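Local coordinates for DNA polymerase III subunit beta (Helicobacter pylori 26695, PDB 4S3I), which tethers DNA polymerases and other proteins to DNA as a ring-shaped sliding clamp, conferring processivity, at residues A[10-15]-A[57-62]; A[178-183]-A[249-254]; A[264-269]-A[287-292]. One frame throughout, in Å; residues are numbered along the deposited sequence.

Contact 1 (A[10-15]-A[57-62])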
loop_
_atom_site.group_PDB
_atom_site.type_symbol
_atom_site.label_atom_id
_atom_site.label_comp_id
_atom_site.label_asym_id
_atom_site.label_seq_id
_atom_site.Cartn_x
_atom_site.Cartn_y
_atom_site.Cartn_z
ATOM N N ASN A 10 24.973 3.277 2.860
ATOM C CA ASN A 10 23.985 3.611 1.842
ATOM C C ASN A 10 24.253 2.964 0.485
ATOM O O ASN A 10 23.311 2.562 -0.207
ATOM C CB ASN A 10 23.822 5.128 1.716
ATOM C CG ASN A 10 23.302 5.759 2.991
ATOM O OD1 ASN A 10 22.193 5.456 3.442
ATOM N ND2 ASN A 10 24.104 6.640 3.587
ATOM N N ASP A 11 25.524 2.866 0.103
ATOM C CA ASP A 11 25.893 2.167 -1.125
ATOM C C ASP A 11 25.470 0.705 -1.022
ATOM O O ASP A 11 24.865 0.139 -1.936
ATOM C CB ASP A 11 27.406 2.204 -1.333
ATOM C CG ASP A 11 27.934 3.590 -1.667
ATOM O OD1 ASP A 11 27.128 4.469 -2.031
ATOM O OD2 ASP A 11 29.171 3.774 -1.581
ATOM N N LEU A 12 25.796 0.099 0.108
ATOM C CA LEU A 12 25.492 -1.314 0.321
ATOM C C LEU A 12 23.975 -1.528 0.310
ATOM O O LEU A 12 23.464 -2.394 -0.411
ATOM C CB LEU A 12 26.112 -1.795 1.634
ATOM C CG LEU A 12 25.829 -3.233 2.061
ATOM C CD1 LEU A 12 26.349 -4.222 1.016
ATOM C CD2 LEU A 12 26.465 -3.510 3.419
ATOM N N GLU A 13 23.255 -0.720 1.083
ATOM C CA GLU A 13 21.801 -0.865 1.184
ATOM C C GLU A 13 21.138 -0.749 -0.187
ATOM O O GLU A 13 20.313 -1.588 -0.562
ATOM C CB GLU A 13 21.210 0.164 2.155
ATOM C CG GLU A 13 19.675 0.125 2.252
ATOM C CD GLU A 13 19.114 0.994 3.381
ATOM O OE1 GLU A 13 17.883 0.980 3.589
ATOM O OE2 GLU A 13 19.897 1.689 4.061
ATOM N N ASN A 14 21.513 0.280 -0.942
ATOM C CA ASN A 14 21.016 0.438 -2.304
ATOM C C ASN A 14 21.290 -0.782 -3.183
ATOM O O ASN A 14 20.396 -1.267 -3.883
ATOM C CB ASN A 14 21.599 1.698 -2.953
ATOM C CG ASN A 14 20.942 2.958 -2.452
ATOM O OD1 ASN A 14 19.749 2.962 -2.139
ATOM N ND2 ASN A 14 21.714 4.041 -2.363
ATOM N N ALA A 15 22.520 -1.281 -3.149
ATOM C CA ALA A 15 22.845 -2.464 -3.932
ATOM C C ALA A 15 21.964 -3.652 -3.522
ATOM O O ALA A 15 21.442 -4.376 -4.372
ATOM C CB ALA A 15 24.329 -2.816 -3.818
ATOM N N SER A 57 26.105 -6.620 -9.642
ATOM C CA SER A 57 26.364 -5.211 -9.369
ATOM C C SER A 57 27.673 -5.075 -8.612
ATOM O O SER A 57 28.206 -6.066 -8.099
ATOM C CB SER A 57 25.238 -4.620 -8.514
ATOM O OG SER A 57 23.969 -4.808 -9.113
ATOM N N TYR A 58 28.191 -3.854 -8.527
ATOM C CA TYR A 58 29.330 -3.604 -7.650
ATOM C C TYR A 58 29.173 -2.300 -6.882
ATOM O O TYR A 58 28.475 -1.383 -7.327
ATOM C CB TYR A 58 30.659 -3.611 -8.419
ATOM C CG TYR A 58 31.007 -2.293 -9.078
ATOM C CD1 TYR A 58 30.673 -2.052 -10.401
ATOM C CD2 TYR A 58 31.691 -1.294 -8.380
ATOM C CE1 TYR A 58 31.001 -0.855 -11.012
ATOM C CE2 TYR A 58 32.011 -0.092 -8.980
ATOM C CZ TYR A 58 31.665 0.121 -10.299
ATOM O OH TYR A 58 31.979 1.313 -10.912
ATOM N N ILE A 59 29.828 -2.229 -5.726
ATOM C CA ILE A 59 30.072 -0.959 -5.061
ATOM C C ILE A 59 31.567 -0.871 -4.779
ATOM O O ILE A 59 32.248 -1.899 -4.680
ATOM C CB ILE A 59 29.276 -0.812 -3.752
ATOM C CG1 ILE A 59 29.675 -1.887 -2.737
ATOM C CG2 ILE A 59 27.769 -0.830 -4.032
ATOM C CD1 ILE A 59 28.985 -1.726 -1.354
ATOM N N PHE A 60 32.080 0.352 -4.668
ATOM C CA PHE A 60 33.478 0.544 -4.320
ATOM C C PHE A 60 33.615 0.307 -2.832
ATOM O O PHE A 60 32.734 0.682 -2.060
ATOM C CB PHE A 60 33.926 1.970 -4.642
ATOM C CG PHE A 60 34.053 2.255 -6.113
ATOM C CD1 PHE A 60 35.076 1.673 -6.861
ATOM C CD2 PHE A 60 33.169 3.120 -6.744
ATOM C CE1 PHE A 60 35.202 1.934 -8.219
ATOM C CE2 PHE A 60 33.286 3.393 -8.104
ATOM C CZ PHE A 60 34.304 2.799 -8.841
ATOM N N THR A 61 34.717 -0.303 -2.425
ATOM C CA THR A 61 35.019 -0.463 -1.009
ATOM C C THR A 61 35.662 0.803 -0.446
ATOM O O THR A 61 36.408 1.492 -1.147
ATOM C CB THR A 61 35.976 -1.645 -0.777
ATOM O OG1 THR A 61 37.221 -1.378 -1.431
ATOM C CG2 THR A 61 35.374 -2.928 -1.332
ATOM N N GLN A 62 35.360 1.105 0.815
ATOM C CA GLN A 62 36.021 2.192 1.526
ATOM C C GLN A 62 37.423 1.774 1.929
ATOM O O GLN A 62 38.348 2.587 1.950
ATOM C CB GLN A 62 35.224 2.587 2.764
ATOM C CG GLN A 62 33.899 3.219 2.419
ATOM C CD GLN A 62 34.064 4.382 1.460
ATOM O OE1 GLN A 62 33.537 4.367 0.344
ATOM N NE2 GLN A 62 34.804 5.400 1.889
HETATM O O HOH W 1 31.029 1.749 -0.361
HETATM O O HOH W 2 22.690 -3.846 -6.805
#
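In the helix-on-sheet packing of the N-terminal clamp domain, Ile-59 of strand 53-60 packs against helix 9-19, meeting Asp-11, Leu-12 and Ala-15. The short helix and strand segments run antiparallel, at 175°, with axes 8.8 Å apart at closest approach. Ile-59 supplies two separate branches to this interface. Its CG2 methyl lies 3.7 Å from the main-chain O of Asp-11 and 4.0 Å from CB of Ala-15, so it rests between two positions one helical turn apart. The other branch ends in CD1, which sits 3.9 Å from CA of Leu-12 and thus meets the helix backbone itself. CG1 stands between the backbone N and the carbonyl carbon (chi1 62°), and the extended second torsion (176°) carries CD1 on to Leu-12, leaving CG2 for the turn formed by Asp-11 and Ala-15. Leu-12 then turns to helix 74-82, where it touches Phe-77 and Ile-81, while Ile-59 also meets Val-7 of strand 4-7.

No direct hydrogen bond spans the two segments; two waters do so, one on each side of Ile-59 along the strand. One donates to Asp-11 OD2 at 3.0 Å and to Phe-60 O at 2.6 Å, tying a carboxylate oxygen to the strand backbone. The second donates to Ala-15 O at 2.8 Å and is hydrogen-bonded to Ser-57 OG, also at 2.8 Å. That hydroxyl has a further partner in His-233 on the adjacent strand 233-238, linking the site to the sheet's continuation into the central domain. A helix packed against an antiparallel sheet in this way is characteristic of the DNA-clamp fold, in which helices line the ring's inner surface and sheets form its outside.

Contact 2 (A[178-183]-A[249-254])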
loop_
_atom_site.group_PDB
_atom_site.type_symbol
_atom_site.label_atom_id
_atom_site.label_comp_id
_atom_site.label_asym_id
_atom_site.label_seq_id
_atom_site.Cartn_x
_atom_site.Cartn_y
_atom_site.Cartn_z
ATOM N N LYS A 178 -6.387 -9.250 -27.433
ATOM C CA LYS A 178 -7.523 -8.330 -27.483
ATOM C C LYS A 178 -7.036 -6.975 -27.974
ATOM O O LYS A 178 -7.793 -6.175 -28.539
ATOM C CB LYS A 178 -8.149 -8.143 -26.098
ATOM C CG LYS A 178 -8.794 -9.381 -25.492
ATOM C CD LYS A 178 -9.878 -9.950 -26.398
ATOM C CE LYS A 178 -10.850 -10.850 -25.636
ATOM N NZ LYS A 178 -12.053 -10.103 -25.163
ATOM N N ARG A 179 -5.758 -6.720 -27.729
ATOM C CA ARG A 179 -5.147 -5.447 -28.068
ATOM C C ARG A 179 -3.671 -5.666 -28.331
ATOM O O ARG A 179 -3.089 -6.684 -27.927
ATOM C CB ARG A 179 -5.334 -4.447 -26.934
ATOM C CG ARG A 179 -5.043 -5.056 -25.584
ATOM C CD ARG A 179 -5.163 -4.065 -24.471
ATOM N NE ARG A 179 -4.977 -4.713 -23.172
ATOM C CZ ARG A 179 -4.780 -4.049 -22.043
ATOM N NH1 ARG A 179 -4.751 -2.726 -22.063
ATOM N NH2 ARG A 179 -4.619 -4.705 -20.901
ATOM N N LEU A 180 -3.072 -4.710 -29.021
ATOM C CA LEU A 180 -1.701 -4.838 -29.473
ATOM C C LEU A 180 -1.132 -3.441 -29.450
ATOM O O LEU A 180 -1.734 -2.513 -30.003
ATOM C CB LEU A 180 -1.681 -5.419 -30.887
ATOM C CG LEU A 180 -0.335 -5.570 -31.591
ATOM C CD1 LEU A 180 -0.280 -6.902 -32.316
ATOM C CD2 LEU A 180 -0.139 -4.428 -32.566
ATOM N N SER A 181 -0.003 -3.279 -28.766
ATOM C CA SER A 181 0.654 -1.981 -28.701
ATOM C C SER A 181 2.023 -2.131 -29.310
ATOM O O SER A 181 2.711 -3.144 -29.091
ATOM C CB SER A 181 0.767 -1.473 -27.267
ATOM O OG SER A 181 -0.501 -1.118 -26.766
ATOM N N TYR A 182 2.421 -1.128 -30.082
ATOM C CA TYR A 182 3.687 -1.201 -30.794
ATOM C C TYR A 182 4.331 0.160 -30.921
ATOM O O TYR A 182 3.674 1.195 -30.760
ATOM C CB TYR A 182 3.492 -1.806 -32.185
ATOM C CG TYR A 182 2.648 -0.949 -33.108
ATOM C CD1 TYR A 182 1.269 -1.106 -33.156
ATOM C CD2 TYR A 182 3.230 0.010 -33.936
ATOM C CE1 TYR A 182 0.486 -0.335 -33.996
ATOM C CE2 TYR A 182 2.457 0.788 -34.776
ATOM C CZ TYR A 182 1.084 0.610 -34.798
ATOM O OH TYR A 182 0.298 1.372 -35.631
ATOM N N THR A 183 5.623 0.153 -31.217
ATOM C CA THR A 183 6.303 1.380 -31.569
ATOM C C THR A 183 7.445 1.020 -32.476
ATOM O O THR A 183 7.970 -0.107 -32.439
ATOM C CB THR A 183 6.811 2.149 -30.344
ATOM O OG1 THR A 183 7.310 3.432 -30.753
ATOM C CG2 THR A 183 7.925 1.379 -29.633
ATOM N N LYS A 249 0.713 -7.919 -40.142
ATOM C CA LYS A 249 -0.331 -8.562 -40.937
ATOM C C LYS A 249 -1.738 -8.326 -40.381
ATOM O O LYS A 249 -2.733 -8.552 -41.073
ATOM C CB LYS A 249 -0.051 -10.065 -41.057
ATOM C CG LYS A 249 1.428 -10.431 -41.244
ATOM C CD LYS A 249 1.877 -10.388 -42.708
ATOM C CE LYS A 249 2.193 -8.971 -43.205
ATOM N NZ LYS A 249 3.627 -8.582 -43.049
ATOM N N ILE A 250 -1.809 -7.859 -39.135
ATOM C CA ILE A 250 -3.082 -7.646 -38.449
ATOM C C ILE A 250 -3.508 -6.179 -38.465
ATOM O O ILE A 250 -4.690 -5.868 -38.309
ATOM C CB ILE A 250 -3.018 -8.126 -36.986
ATOM C CG1 ILE A 250 -1.833 -9.078 -36.791
ATOM C CG2 ILE A 250 -4.337 -8.768 -36.576
ATOM C CD1 ILE A 250 -1.882 -9.901 -35.508
ATOM N N LEU A 251 -2.540 -5.282 -38.634
ATOM C CA LEU A 251 -2.832 -3.857 -38.749
ATOM C C LEU A 251 -3.636 -3.596 -40.016
ATOM O O LEU A 251 -3.276 -4.074 -41.098
ATOM C CB LEU A 251 -1.554 -3.018 -38.787
ATOM C CG LEU A 251 -0.675 -2.927 -37.546
ATOM C CD1 LEU A 251 0.305 -1.758 -37.669
ATOM C CD2 LEU A 251 -1.519 -2.785 -36.292
ATOM N N PRO A 252 -4.740 -2.846 -39.886
ATOM C CA PRO A 252 -5.505 -2.433 -41.069
ATOM C C PRO A 252 -4.635 -1.540 -41.945
ATOM O O PRO A 252 -3.780 -0.817 -41.419
ATOM C CB PRO A 252 -6.657 -1.614 -40.474
ATOM C CG PRO A 252 -6.804 -2.126 -39.065
ATOM C CD PRO A 252 -5.396 -2.448 -38.626
ATOM N N LYS A 253 -4.843 -1.582 -43.256
ATOM C CA LYS A 253 -3.998 -0.815 -44.164
ATOM C C LYS A 253 -4.372 0.654 -44.120
ATOM O O LYS A 253 -3.504 1.531 -44.070
ATOM C CB LYS A 253 -4.140 -1.341 -45.589
ATOM C CG LYS A 253 -4.161 -2.852 -45.673
ATOM C CD LYS A 253 -4.303 -3.324 -47.110
ATOM C CE LYS A 253 -4.231 -4.832 -47.181
ATOM N NZ LYS A 253 -4.294 -5.303 -48.584
ATOM N N GLU A 254 -5.677 0.912 -44.147
ATOM C CA GLU A 254 -6.194 2.273 -44.096
ATOM C C GLU A 254 -7.306 2.367 -43.065
ATOM O O GLU A 254 -7.861 1.349 -42.635
ATOM C CB GLU A 254 -6.747 2.702 -45.457
ATOM C CG GLU A 254 -5.710 2.845 -46.557
ATOM C CD GLU A 254 -6.245 3.633 -47.738
ATOM O OE1 GLU A 254 -7.190 3.148 -48.401
ATOM O OE2 GLU A 254 -5.728 4.744 -47.991
#
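Leu-251 reaches strand 179-185 with both methyl groups, and both meet Tyr-182 at CE1. From there CD1 extends on toward the phenol end of the tyrosine, lying 3.7 Å from Tyr-182 OH and almost as near to CZ of the same ring, at 3.8 Å. CD2 is set further back, 3.9 Å from Tyr-182 CE1, and also meets CD2 of Leu-180 at 4.3 Å. The leucine and tyrosine side chains approach from opposite directions and close the gap between backbones that stay well apart: the nearest pair of CA atoms, those of Leu-180 and Leu-251, is separated by 9.4 Å. With CG of Leu-251 anti to its carbonyl carbon (chi1 -68°), the fork of the side chain is directed at the strand, and both methyls come within reach of the tyrosine ring. No hydrogen bond crosses the contact.

Segment 178-183 belongs to the central domain and segment 249-254 to the start of the C-terminal one, so the three side chains pack where two clamp domains meet. In bacterial sliding clamps the hydrophobic groove that receives the binding motifs of polymerases and other partners lies at this domain boundary, and a partly exposed cluster of leucine and tyrosine here is consistent with that region.

A second shell packs round both partners. Tyr-247 meets the Tyr-182 ring at about 30° between planes and also touches Leu-180. Strand 368-371 lies beside strand 179-185, bonded to it through the backbones of Leu-180 with Leu-370 and Tyr-182 with Ser-368; Leu-251 and Pro-252 both rest on Leu-370. On the sheet's other face, Arg-179 forms salt bridges with Asp-176 and with Glu-329 of helix 324-332.

Contact 3 (A[264-269]-A[287-292])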
loop_
_atom_site.group_PDB
_atom_site.type_symbol
_atom_site.label_atom_id
_atom_site.label_comp_id
_atom_site.label_asym_id
_atom_site.label_seq_id
_atom_site.Cartn_x
_atom_site.Cartn_y
_atom_site.Cartn_z
ATOM N N GLU A 264 -7.248 13.964 -21.976
ATOM C CA GLU A 264 -7.649 14.023 -20.573
ATOM C C GLU A 264 -9.168 14.053 -20.413
ATOM O O GLU A 264 -9.709 13.456 -19.475
ATOM C CB GLU A 264 -6.998 15.217 -19.855
ATOM C CG GLU A 264 -5.490 15.087 -19.641
ATOM C CD GLU A 264 -5.074 13.789 -18.927
ATOM O OE1 GLU A 264 -5.737 13.378 -17.949
ATOM O OE2 GLU A 264 -4.067 13.170 -19.338
ATOM N N GLU A 265 -9.866 14.726 -21.327
ATOM C CA GLU A 265 -11.330 14.688 -21.292
ATOM C C GLU A 265 -11.864 13.279 -21.499
ATOM O O GLU A 265 -12.802 12.852 -20.820
ATOM C CB GLU A 265 -11.946 15.618 -22.339
ATOM C CG GLU A 265 -11.942 17.083 -21.949
ATOM C CD GLU A 265 -12.782 17.926 -22.906
ATOM O OE1 GLU A 265 -12.752 17.645 -24.128
ATOM O OE2 GLU A 265 -13.474 18.853 -22.427
ATOM N N PHE A 266 -11.287 12.565 -22.448
ATOM C CA PHE A 266 -11.678 11.174 -22.646
ATOM C C PHE A 266 -11.351 10.276 -21.438
ATOM O O PHE A 266 -12.176 9.447 -21.063
ATOM C CB PHE A 266 -11.096 10.609 -23.961
ATOM C CG PHE A 266 -12.018 10.797 -25.136
ATOM C CD1 PHE A 266 -12.313 12.077 -25.602
ATOM C CD2 PHE A 266 -12.640 9.710 -25.724
ATOM C CE1 PHE A 266 -13.214 12.265 -26.676
ATOM C CE2 PHE A 266 -13.526 9.883 -26.793
ATOM C CZ PHE A 266 -13.817 11.166 -27.264
ATOM N N LYS A 267 -10.157 10.426 -20.855
ATOM C CA LYS A 267 -9.802 9.663 -19.657
ATOM C C LYS A 267 -10.841 9.917 -18.569
ATOM O O LYS A 267 -11.339 8.993 -17.949
ATOM C CB LYS A 267 -8.418 10.061 -19.114
ATOM C CG LYS A 267 -7.197 9.505 -19.860
ATOM C CD LYS A 267 -5.917 10.004 -19.153
ATOM C CE LYS A 267 -4.647 9.506 -19.830
ATOM N NZ LYS A 267 -3.431 9.998 -19.101
ATOM N N GLU A 268 -11.159 11.188 -18.356
ATOM C CA GLU A 268 -12.043 11.583 -17.265
ATOM C C GLU A 268 -13.455 11.024 -17.498
ATOM O O GLU A 268 -14.106 10.518 -16.578
ATOM C CB GLU A 268 -12.049 13.109 -17.156
ATOM C CG GLU A 268 -12.755 13.668 -15.955
ATOM C CD GLU A 268 -12.801 15.196 -15.982
ATOM O OE1 GLU A 268 -13.393 15.792 -15.052
ATOM O OE2 GLU A 268 -12.249 15.796 -16.937
ATOM N N SER A 269 -13.904 11.069 -18.746
ATOM C CA SER A 269 -15.249 10.625 -19.094
ATOM C C SER A 269 -15.375 9.105 -19.000
ATOM O O SER A 269 -16.383 8.586 -18.510
ATOM C CB SER A 269 -15.612 11.121 -20.499
ATOM O OG SER A 269 -15.699 12.536 -20.513
ATOM N N ASN A 287 -19.878 17.862 -33.026
ATOM C CA ASN A 287 -19.326 18.701 -31.966
ATOM C C ASN A 287 -19.574 18.142 -30.576
ATOM O O ASN A 287 -19.609 18.892 -29.606
ATOM C CB ASN A 287 -19.879 20.129 -32.045
ATOM C CG ASN A 287 -19.431 20.853 -33.288
ATOM O OD1 ASN A 287 -20.168 20.908 -34.274
ATOM N ND2 ASN A 287 -18.209 21.410 -33.259
ATOM N N ASN A 288 -19.729 16.826 -30.478
ATOM C CA ASN A 288 -19.981 16.196 -29.186
ATOM C C ASN A 288 -19.475 14.760 -29.106
ATOM O O ASN A 288 -19.498 14.018 -30.092
ATOM C CB ASN A 288 -21.484 16.228 -28.856
ATOM C CG ASN A 288 -21.877 17.443 -28.031
ATOM O OD1 ASN A 288 -22.214 18.505 -28.572
ATOM N ND2 ASN A 288 -21.832 17.292 -26.713
ATOM N N ALA A 289 -19.017 14.371 -27.924
ATOM C CA ALA A 289 -18.652 12.977 -27.671
ATOM C C ALA A 289 -19.510 12.535 -26.518
ATOM O O ALA A 289 -19.495 13.180 -25.468
ATOM C CB ALA A 289 -17.172 12.861 -27.303
ATOM N N LEU A 290 -20.269 11.457 -26.710
ATOM C CA LEU A 290 -21.189 10.985 -25.689
ATOM C C LEU A 290 -20.645 9.671 -25.137
ATOM O O LEU A 290 -20.175 8.833 -25.900
ATOM C CB LEU A 290 -22.581 10.723 -26.279
ATOM C CG LEU A 290 -23.407 11.762 -27.053
ATOM C CD1 LEU A 290 -23.729 12.983 -26.200
ATOM C CD2 LEU A 290 -22.787 12.183 -28.413
ATOM N N PHE A 291 -20.754 9.469 -23.830
ATOM C CA PHE A 291 -20.278 8.230 -23.224
ATOM C C PHE A 291 -21.393 7.618 -22.391
ATOM O O PHE A 291 -21.969 8.296 -21.548
ATOM C CB PHE A 291 -19.076 8.502 -22.311
ATOM C CG PHE A 291 -17.933 9.234 -22.977
ATOM C CD1 PHE A 291 -16.765 8.559 -23.322
ATOM C CD2 PHE A 291 -18.008 10.603 -23.215
ATOM C CE1 PHE A 291 -15.692 9.232 -23.918
ATOM C CE2 PHE A 291 -16.948 11.290 -23.808
ATOM C CZ PHE A 291 -15.783 10.608 -24.157
ATOM N N GLU A 292 -21.688 6.336 -22.616
ATOM C CA GLU A 292 -22.732 5.643 -21.858
ATOM C C GLU A 292 -22.246 4.287 -21.376
ATOM O O GLU A 292 -21.617 3.549 -22.131
ATOM C CB GLU A 292 -23.990 5.428 -22.719
ATOM C CG GLU A 292 -24.773 6.694 -23.050
ATOM C CD GLU A 292 -25.897 6.465 -24.055
ATOM O OE1 GLU A 292 -25.595 6.170 -25.233
ATOM O OE2 GLU A 292 -27.080 6.588 -23.662
#
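Helix 264-269, through Phe-266 and Ser-269, packs nearly parallel to strand 288-292 and its residues Ala-289 and Phe-291, with segment axes 22° apart in direction and 10.1 Å apart at closest approach. The two phenylalanines form a T-shaped (edge-to-face) pair: the edge of Phe-291 points at the face of Phe-266, with centroids 4.8 Å apart and planes at 72°. CZ of Phe-291 is the leading atom, 3.5 Å above the plane of the Phe-266 ring and over its centre. Ala-289 CB also packs obliquely against this ring, 3.8 Å from Phe-266 CZ.

Ser-269 covers one face of Phe-291 with its methylene. CB sits 3.5 Å from the ring centroid, almost on the normal, in a CH-pi contact. With OG anti to the carbonyl carbon and beside the backbone N (chi1 -66°), the hydroxyl turns back to its own helix and donates to Glu-265 O at 2.9 Å; Ser-269 N donates to the same oxygen from the opposite face of its plane.

Phe-327 and Leu-331 of helix 324-332 also touch Phe-266, and Glu-268 forms a salt bridge with Lys-85 of the second subunit. Across the two segments the contact is made of van der Waals, edge-to-face and CH-pi interactions, with no hydrogen bond between them, the buried serine hydroxyl being satisfied within its helix.

The contacts follow one another along the chain, and none touches another. Contact 1, in the N-terminal domain, lies across the chain's centre from the other two, its centre about 44 Å from that of contact 2 and about 50 Å from that of contact 3. Contacts 2 and 3 are closer, about 24 Å between centres and about 12 Å between nearest atoms. Strand 257-262, which leads into helix 263-273 of contact 3, belongs to the same sheet as strand 179-185 of contact 2. Contacts 1 and 3 pack a helix on a sheet in the two outer domains; contact 2 joins central and C-terminal elements, so together they sample both ends of the three-domain arc and one domain boundary.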